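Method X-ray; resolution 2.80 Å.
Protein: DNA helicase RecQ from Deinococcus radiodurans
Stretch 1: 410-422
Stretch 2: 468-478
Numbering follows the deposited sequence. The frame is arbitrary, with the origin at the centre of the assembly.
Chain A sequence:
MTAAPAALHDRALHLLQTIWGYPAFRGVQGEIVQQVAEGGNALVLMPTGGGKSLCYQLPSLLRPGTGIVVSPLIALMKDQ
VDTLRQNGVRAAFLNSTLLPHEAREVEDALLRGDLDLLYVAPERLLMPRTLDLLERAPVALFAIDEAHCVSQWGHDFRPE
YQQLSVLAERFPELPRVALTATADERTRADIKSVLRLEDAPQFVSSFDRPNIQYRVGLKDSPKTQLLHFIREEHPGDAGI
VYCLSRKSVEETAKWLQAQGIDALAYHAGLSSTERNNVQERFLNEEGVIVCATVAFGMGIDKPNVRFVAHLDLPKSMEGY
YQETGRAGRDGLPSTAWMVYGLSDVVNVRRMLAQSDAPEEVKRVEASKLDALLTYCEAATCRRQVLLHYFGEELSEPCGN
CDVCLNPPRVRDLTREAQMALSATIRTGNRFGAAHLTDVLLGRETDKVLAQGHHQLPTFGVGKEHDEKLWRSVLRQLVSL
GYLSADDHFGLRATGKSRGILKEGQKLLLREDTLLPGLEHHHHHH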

# COMPACT_ATOMS: atom_id res chain seq x y z
N VAL A 410 9.63 -24.86 -11.00
CA VAL A 410 8.47 -24.21 -11.57
C VAL A 410 7.85 -24.93 -12.77
O VAL A 410 8.53 -25.52 -13.60
CB VAL A 410 8.81 -22.76 -11.99
CG1 VAL A 410 9.12 -21.92 -10.76
CG2 VAL A 410 9.95 -22.73 -12.98
N ARG A 411 6.53 -24.88 -12.83
CA ARG A 411 5.83 -25.26 -14.04
C ARG A 411 5.71 -24.05 -14.99
O ARG A 411 5.34 -22.95 -14.56
CB ARG A 411 4.46 -25.81 -13.69
CG ARG A 411 4.50 -26.84 -12.60
CD ARG A 411 3.13 -27.04 -12.06
NE ARG A 411 2.16 -27.21 -13.13
CZ ARG A 411 0.84 -27.03 -12.98
NH1 ARG A 411 0.37 -26.65 -11.79
NH2 ARG A 411 0.02 -27.21 -14.01
N ASP A 412 6.03 -24.24 -16.26
CA ASP A 412 5.93 -23.15 -17.22
C ASP A 412 4.56 -23.24 -17.91
O ASP A 412 4.26 -24.22 -18.58
CB ASP A 412 7.05 -23.17 -18.25
CG ASP A 412 7.05 -21.93 -19.14
OD1 ASP A 412 5.94 -21.39 -19.37
OD2 ASP A 412 8.14 -21.50 -19.62
N LEU A 413 3.73 -22.22 -17.73
CA LEU A 413 2.41 -22.23 -18.32
C LEU A 413 2.24 -20.99 -19.20
O LEU A 413 1.15 -20.53 -19.44
CB LEU A 413 1.34 -22.29 -17.24
CG LEU A 413 1.16 -23.68 -16.66
CD1 LEU A 413 0.28 -23.63 -15.44
CD2 LEU A 413 0.54 -24.56 -17.71
N THR A 414 3.37 -20.47 -19.67
CA THR A 414 3.43 -19.30 -20.53
C THR A 414 2.57 -19.46 -21.80
O THR A 414 1.86 -18.55 -22.19
CB THR A 414 4.88 -19.02 -20.92
OG1 THR A 414 5.66 -18.76 -19.73
CG2 THR A 414 4.97 -17.89 -21.91
N ARG A 415 2.66 -20.63 -22.41
CA ARG A 415 1.95 -20.96 -23.65
C ARG A 415 0.44 -20.92 -23.40
O ARG A 415 -0.35 -20.42 -24.22
CB ARG A 415 2.40 -22.36 -24.12
CG ARG A 415 1.79 -22.96 -25.38
CD ARG A 415 2.45 -24.32 -25.75
NE ARG A 415 2.35 -25.36 -24.70
CZ ARG A 415 3.36 -26.13 -24.27
NH1 ARG A 415 4.59 -26.00 -24.80
NH2 ARG A 415 3.16 -27.04 -23.31
N GLU A 416 0.04 -21.44 -22.25
CA GLU A 416 -1.37 -21.48 -21.88
C GLU A 416 -1.86 -20.08 -21.51
O GLU A 416 -3.01 -19.70 -21.81
CB GLU A 416 -1.61 -22.47 -20.73
CG GLU A 416 -1.58 -23.96 -21.13
CD GLU A 416 -0.17 -24.53 -21.33
OE1 GLU A 416 0.85 -23.81 -21.16
OE2 GLU A 416 -0.08 -25.73 -21.67
N ALA A 417 -1.00 -19.31 -20.84
CA ALA A 417 -1.34 -17.94 -20.49
C ALA A 417 -1.62 -17.15 -21.75
O ALA A 417 -2.61 -16.42 -21.80
CB ALA A 417 -0.24 -17.28 -19.68
N GLN A 418 -0.80 -17.34 -22.79
CA GLN A 418 -1.01 -16.63 -24.05
C GLN A 418 -2.36 -17.02 -24.67
O GLN A 418 -3.17 -16.15 -25.04
CB GLN A 418 0.10 -16.90 -25.05
CG GLN A 418 1.51 -16.44 -24.66
CD GLN A 418 2.58 -16.97 -25.64
OE1 GLN A 418 2.30 -17.84 -26.49
NE2 GLN A 418 3.79 -16.46 -25.53
N MET A 419 -2.63 -18.33 -24.76
CA MET A 419 -3.91 -18.79 -25.27
C MET A 419 -5.06 -18.13 -24.53
O MET A 419 -6.02 -17.65 -25.13
CB MET A 419 -4.06 -20.27 -25.15
CG MET A 419 -3.42 -21.04 -26.22
SD MET A 419 -3.59 -22.79 -25.83
CE MET A 419 -1.98 -23.37 -26.40
N ALA A 420 -4.92 -18.06 -23.22
CA ALA A 420 -6.00 -17.54 -22.41
C ALA A 420 -6.16 -16.05 -22.65
O ALA A 420 -7.27 -15.59 -22.88
CB ALA A 420 -5.76 -17.83 -20.93
N LEU A 421 -5.06 -15.32 -22.66
CA LEU A 421 -5.12 -13.87 -22.89
C LEU A 421 -5.71 -13.55 -24.29
O LEU A 421 -6.48 -12.60 -24.44
CB LEU A 421 -3.74 -13.23 -22.72
CG LEU A 421 -3.11 -13.25 -21.31
CD1 LEU A 421 -1.68 -12.79 -21.38
CD2 LEU A 421 -3.86 -12.46 -20.23
N SER A 422 -5.38 -14.34 -25.31
CA SER A 422 -5.94 -14.02 -26.61
C SER A 422 -7.43 -14.30 -26.59
O SER A 422 -8.23 -13.50 -27.10
CB SER A 422 -5.26 -14.78 -27.73
OG SER A 422 -3.90 -14.39 -27.77
N LYS A 468 -10.03 -27.96 -15.33
CA LYS A 468 -9.45 -27.54 -14.06
C LYS A 468 -8.20 -26.66 -14.23
O LYS A 468 -7.98 -25.71 -13.48
CB LYS A 468 -9.15 -28.77 -13.17
CG LYS A 468 -7.86 -29.54 -13.50
CD LYS A 468 -7.62 -30.72 -12.55
CE LYS A 468 -6.62 -30.36 -11.44
NZ LYS A 468 -6.23 -31.52 -10.56
N LEU A 469 -7.40 -26.98 -15.23
CA LEU A 469 -6.17 -26.27 -15.48
C LEU A 469 -6.42 -24.83 -15.95
O LEU A 469 -5.71 -23.89 -15.55
CB LEU A 469 -5.38 -27.01 -16.55
CG LEU A 469 -4.02 -26.41 -16.84
CD1 LEU A 469 -3.01 -27.51 -16.82
CD2 LEU A 469 -4.07 -25.73 -18.19
N TRP A 470 -7.42 -24.67 -16.81
CA TRP A 470 -7.71 -23.37 -17.37
C TRP A 470 -8.18 -22.45 -16.29
O TRP A 470 -7.73 -21.30 -16.24
CB TRP A 470 -8.74 -23.47 -18.48
CG TRP A 470 -8.15 -24.01 -19.71
CD1 TRP A 470 -8.49 -25.17 -20.35
CD2 TRP A 470 -7.08 -23.44 -20.45
NE1 TRP A 470 -7.69 -25.36 -21.45
CE2 TRP A 470 -6.82 -24.30 -21.54
CE3 TRP A 470 -6.32 -22.28 -20.32
CZ2 TRP A 470 -5.82 -24.03 -22.49
CZ3 TRP A 470 -5.32 -22.02 -21.26
CH2 TRP A 470 -5.08 -22.88 -22.32
N ARG A 471 -9.05 -22.94 -15.42
CA ARG A 471 -9.61 -22.11 -14.37
C ARG A 471 -8.47 -21.66 -13.49
O ARG A 471 -8.46 -20.52 -12.99
CB ARG A 471 -10.66 -22.87 -13.56
CG ARG A 471 -11.98 -23.10 -14.27
CD ARG A 471 -12.60 -21.82 -14.82
NE ARG A 471 -13.29 -21.04 -13.79
CZ ARG A 471 -14.56 -21.23 -13.45
NH1 ARG A 471 -15.27 -22.18 -14.06
NH2 ARG A 471 -15.13 -20.46 -12.51
N SER A 472 -7.52 -22.58 -13.31
CA SER A 472 -6.30 -22.32 -12.56
C SER A 472 -5.42 -21.26 -13.23
O SER A 472 -5.05 -20.25 -12.60
CB SER A 472 -5.53 -23.63 -12.38
OG SER A 472 -4.17 -23.36 -12.05
N VAL A 473 -5.13 -21.46 -14.52
CA VAL A 473 -4.36 -20.51 -15.30
C VAL A 473 -5.03 -19.15 -15.20
O VAL A 473 -4.36 -18.12 -14.98
CB VAL A 473 -4.24 -20.91 -16.80
CG1 VAL A 473 -3.90 -19.72 -17.65
CG2 VAL A 473 -3.22 -22.00 -17.01
N LEU A 474 -6.36 -19.14 -15.32
CA LEU A 474 -7.11 -17.88 -15.25
C LEU A 474 -7.00 -17.19 -13.90
O LEU A 474 -6.81 -15.98 -13.87
CB LEU A 474 -8.58 -18.08 -15.62
CG LEU A 474 -8.83 -18.49 -17.09
CD1 LEU A 474 -10.26 -19.00 -17.29
CD2 LEU A 474 -8.50 -17.36 -18.10
N ARG A 475 -7.05 -17.94 -12.80
CA ARG A 475 -6.94 -17.30 -11.49
C ARG A 475 -5.59 -16.69 -11.38
O ARG A 475 -5.41 -15.58 -10.85
CB ARG A 475 -7.18 -18.30 -10.37
CG ARG A 475 -8.66 -18.59 -10.14
CD ARG A 475 -8.92 -19.40 -8.88
NE ARG A 475 -8.19 -20.66 -8.90
CZ ARG A 475 -8.68 -21.78 -9.43
NH1 ARG A 475 -9.90 -21.78 -9.95
NH2 ARG A 475 -7.96 -22.91 -9.41
N GLN A 476 -4.63 -17.40 -11.92
CA GLN A 476 -3.25 -17.00 -11.80
C GLN A 476 -3.05 -15.70 -12.57
O GLN A 476 -2.41 -14.77 -12.06
CB GLN A 476 -2.33 -18.11 -12.31
CG GLN A 476 -0.95 -17.96 -11.77
CD GLN A 476 -0.87 -18.30 -10.28
OE1 GLN A 476 -1.43 -19.31 -9.82
NE2 GLN A 476 -0.26 -17.40 -9.51
N LEU A 477 -3.64 -15.63 -13.76
CA LEU A 477 -3.52 -14.42 -14.58
C LEU A 477 -4.29 -13.29 -13.92
O LEU A 477 -3.87 -12.13 -13.98
CB LEU A 477 -4.04 -14.65 -16.00
CG LEU A 477 -3.08 -15.46 -16.88
CD1 LEU A 477 -3.78 -15.93 -18.16
CD2 LEU A 477 -1.86 -14.65 -17.19
N VAL A 478 -5.38 -13.63 -13.26
CA VAL A 478 -6.16 -12.61 -12.56
C VAL A 478 -5.33 -12.11 -11.39
O VAL A 478 -5.15 -10.89 -11.24
CB VAL A 478 -7.54 -13.12 -12.07
CG1 VAL A 478 -8.20 -12.06 -11.20
CG2 VAL A 478 -8.42 -13.43 -13.25

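How does the chain begin its contact before the helix of stretch 1 starts? Partly exposed Arg411 sets its NH2 4.1 Å from Leu469 CD1, a purely van der Waals touch at the guanidinium edge. Leu413, at the N-cap position and buried, points toward the other helix and sets CD1 4.2 Å from Val473 CG2.

What does Glu416 do in an apolar contact? Glu416 CB packs 3.8 Å from Trp470 CZ3 and 4.1 Å from Val473 CG2, while the side chain's end leads away, so the aliphatic part faces the partner and the carboxylate does not. Glu416 O lies 3.3 Å from Trp470 CZ3, near the ring plane.

Why do small residues suit the crossing? The helices cross at 81° with axes 10.0 Å apart. Ala417 and Ala420 carry only a methyl, so the backbones approach closely: Ala417 CA lies 6.5 Å from Val473 CA, and Ala420 CA 7.3 Å from Leu474 CA. Ala417 CA is also 4.2 Å from Val473 CG1, and Ala417 CB 4.0 Å from Leu477 CD2. Met419 SD meets the indole edge, 3.8 Å from Trp470 CH2. The Ala420 methyl is a knob fitting among the larger Trp470, Val473, Leu474 and Leu477, with Ala420 CB 3.9 Å from Leu477 CD1 and 4.0 Å from Leu474 CD2.

What closes the far end? Leu477 points toward stretch 1, its CD1 4.0 Å from Leu421 CD2. No hydrogen bond joins the stretches; the contact buries 460 Å², both sides summed, and apolar packing dominates it.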